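Local coordinates for protein glutaredoxin 1 (Francisella tularensis subsp. tularensis, PDB 3MSZ) that probably reduces protein disulfides as a small redox enzyme of the glutaredoxin family, and binds glutathione, at residues W23-E26 and A30-E33. Numbering follows the deposited sequence.
Sequences WFEE and AFDE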
ATOM      1  N   TRP A  23      -4.090 -10.124  -3.385  1.00 20.62           N
ATOM      2  CA  TRP A  23      -4.349  -9.706  -4.757  1.00 25.74           C
ATOM      3  C   TRP A  23      -3.069  -9.744  -5.608  1.00 24.79           C
ATOM      4  O   TRP A  23      -3.064 -10.234  -6.746  1.00 22.54           O
ATOM      5  CB  TRP A  23      -4.975  -8.301  -4.806  1.00 28.52           C
ATOM      6  CG  TRP A  23      -5.426  -7.919  -6.201  1.00 31.54           C
ATOM      7  CD1 TRP A  23      -6.644  -8.205  -6.782  1.00 37.24           C
ATOM      8  CD2 TRP A  23      -4.657  -7.233  -7.206  1.00 27.98           C
ATOM      9  NE1 TRP A  23      -6.677  -7.724  -8.073  1.00 38.29           N
ATOM     10  CE2 TRP A  23      -5.481  -7.115  -8.359  1.00 35.18           C
ATOM     11  CE3 TRP A  23      -3.365  -6.705  -7.246  1.00 25.12           C
ATOM     12  CZ2 TRP A  23      -5.051  -6.473  -9.543  1.00 31.15           C
ATOM     13  CZ3 TRP A  23      -2.932  -6.066  -8.438  1.00 36.45           C
ATOM     14  CH2 TRP A  23      -3.777  -5.968  -9.566  1.00 34.15           C
ATOM     15  N   PHE A  24      -1.989  -9.193  -5.073  1.00 24.21           N
ATOM     16  CA  PHE A  24      -0.718  -9.195  -5.790  1.00 29.58           C
ATOM     17  C   PHE A  24      -0.231 -10.624  -6.014  1.00 29.24           C
ATOM     18  O   PHE A  24       0.196 -10.974  -7.119  1.00 26.26           O
ATOM     19  CB  PHE A  24       0.324  -8.352  -5.047  1.00 28.23           C
ATOM     20  CG  PHE A  24       0.080  -6.867  -5.181  1.00 27.12           C
ATOM     21  CD1 PHE A  24       0.243  -6.237  -6.416  1.00 28.46           C
ATOM     22  CD2 PHE A  24      -0.334  -6.113  -4.099  1.00 29.81           C
ATOM     23  CE1 PHE A  24      -0.008  -4.868  -6.573  1.00 31.16           C
ATOM     24  CE2 PHE A  24      -0.566  -4.738  -4.235  1.00 31.04           C
ATOM     25  CZ  PHE A  24      -0.410  -4.121  -5.485  1.00 27.43           C
ATOM     26  N   GLU A  25      -0.313 -11.436  -4.960  1.00 24.33           N
ATOM     27  CA  GLU A  25       0.077 -12.848  -5.035  1.00 30.70           C
ATOM     28  C   GLU A  25      -0.749 -13.655  -6.043  1.00 29.07           C
ATOM     29  O   GLU A  25      -0.202 -14.490  -6.745  1.00 26.16           O
ATOM     30  CB  GLU A  25       0.033 -13.505  -3.645  1.00 34.95           C
ATOM     31  CG  GLU A  25       1.187 -13.029  -2.749  1.00 49.10           C
ATOM     32  CD  GLU A  25       0.941 -13.194  -1.248  1.00 61.76           C
ATOM     33  OE1 GLU A  25      -0.228 -13.318  -0.810  1.00 61.40           O
ATOM     34  OE2 GLU A  25       1.942 -13.180  -0.499  1.00 67.40           O
ATOM     35  N   GLU A  26      -2.056 -13.418  -6.111  1.00 26.41           N
ATOM     36  CA  GLU A  26      -2.930 -14.168  -7.034  1.00 29.14           C
ATOM     37  C   GLU A  26      -2.659 -13.763  -8.464  1.00 28.12           C
ATOM     38  O   GLU A  26      -3.048 -14.454  -9.410  1.00 29.74           O
ATOM     39  CB  GLU A  26      -4.430 -13.988  -6.683  1.00 33.21           C
ATOM     40  CG  GLU A  26      -4.836 -14.656  -5.323  1.00 39.04           C
ATOM     41  CD  GLU A  26      -4.615 -16.206  -5.292  1.00 52.25           C
ATOM     42  OE1 GLU A  26      -4.780 -16.883  -6.327  1.00 43.81           O
ATOM     43  OE2 GLU A  26      -4.268 -16.756  -4.223  1.00 60.37           O
ATOM     44  N   ALA A  30       5.316  -9.578  -7.503  1.00 30.53           N
ATOM     45  CA  ALA A  30       6.144  -9.472  -6.303  1.00 37.28           C
ATOM     46  C   ALA A  30       6.007  -8.093  -5.683  1.00 30.07           C
ATOM     47  O   ALA A  30       5.682  -7.138  -6.357  1.00 32.37           O
ATOM     48  CB  ALA A  30       7.616  -9.750  -6.631  1.00 40.11           C
ATOM     49  N   PHE A  31       6.258  -7.988  -4.389  1.00 33.34           N
ATOM     50  CA  PHE A  31       6.126  -6.706  -3.708  1.00 32.81           C
ATOM     51  C   PHE A  31       7.043  -6.724  -2.502  1.00 32.52           C
ATOM     52  O   PHE A  31       7.406  -7.801  -2.007  1.00 30.85           O
ATOM     53  CB  PHE A  31       4.676  -6.461  -3.255  1.00 29.92           C
ATOM     54  CG  PHE A  31       4.119  -7.546  -2.349  1.00 30.60           C
ATOM     55  CD1 PHE A  31       3.387  -8.614  -2.877  1.00 31.69           C
ATOM     56  CD2 PHE A  31       4.351  -7.516  -0.976  1.00 25.80           C
ATOM     57  CE1 PHE A  31       2.881  -9.619  -2.040  1.00 31.41           C
ATOM     58  CE2 PHE A  31       3.852  -8.529  -0.125  1.00 23.88           C
ATOM     59  CZ  PHE A  31       3.114  -9.571  -0.655  1.00 31.22           C
ATOM     60  N   ASP A  32       7.421  -5.531  -2.056  1.00 25.49           N
ATOM     61  CA  ASP A  32       8.152  -5.346  -0.815  1.00 37.29           C
ATOM     62  C   ASP A  32       7.197  -4.821   0.255  1.00 34.75           C
ATOM     63  O   ASP A  32       6.522  -3.784   0.079  1.00 31.53           O
ATOM     64  CB  ASP A  32       9.310  -4.359  -0.997  1.00 51.21           C
ATOM     65  CG  ASP A  32      10.129  -4.184   0.281  1.00 66.61           C
ATOM     66  OD1 ASP A  32      10.754  -5.177   0.733  1.00 70.54           O
ATOM     67  OD2 ASP A  32      10.142  -3.062   0.842  1.00 72.88           O
ATOM     68  N   GLU A  33       7.143  -5.545   1.364  1.00 30.95           N
ATOM     69  CA  GLU A  33       6.255  -5.190   2.450  1.00 26.91           C
ATOM     70  C   GLU A  33       7.064  -4.551   3.574  1.00 26.49           C
ATOM     71  O   GLU A  33       8.101  -5.081   3.997  1.00 28.30           O
ATOM     72  CB  GLU A  33       5.520  -6.434   2.981  1.00 26.14           C
ATOM     73  CG  GLU A  33       4.490  -6.119   4.088  1.00 30.36           C
ATOM     74  CD  GLU A  33       3.834  -7.388   4.679  1.00 37.77           C
ATOM     75  OE1 GLU A  33       4.409  -8.472   4.502  1.00 42.39           O
ATOM     76  OE2 GLU A  33       2.754  -7.311   5.335  1.00 35.45           O
TER
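With chi1 at 57°, the CG of F31 is tucked between its own backbone N and carbonyl carbon, and this swings the ring back toward the last turn of helix 15-26. There F24 and E25, both with CG beside the backbone N and anti to the carbonyl carbon, receive it. F31 CD1 lies 3.8 Å from F24 CB, an apolar contact that the helical phenylalanine makes through its CB, not its ring. E25 comes to the far end of the same ring. Its CG sits in the ring plane at the edge, 3.9 Å from F31 CE1, and the chain then runs on extended, bringing E25 OE2 to 3.8 Å from F31 CZ. The carboxylate is turned 53° from the ring plane, and an oxygen at the rim would be mildly attracted by the positive edge of the aromatic hydrogens. Glutamate suits this outer position because its CG methylene can pack at the ring edge while the carboxylate stays at the exposed surface. F24 suits the inner one: its buried side chain packs on V6 and I8 of strand 6-10 and on L78 of helix 75-80, and W23 CE3 lies above one ring face, offset toward the rim. F31 also touches V6 and I8. The contact thus joins the end of the helix to the following strand, in the beta-alpha-beta unit that opens the thioredoxin fold of glutaredoxins.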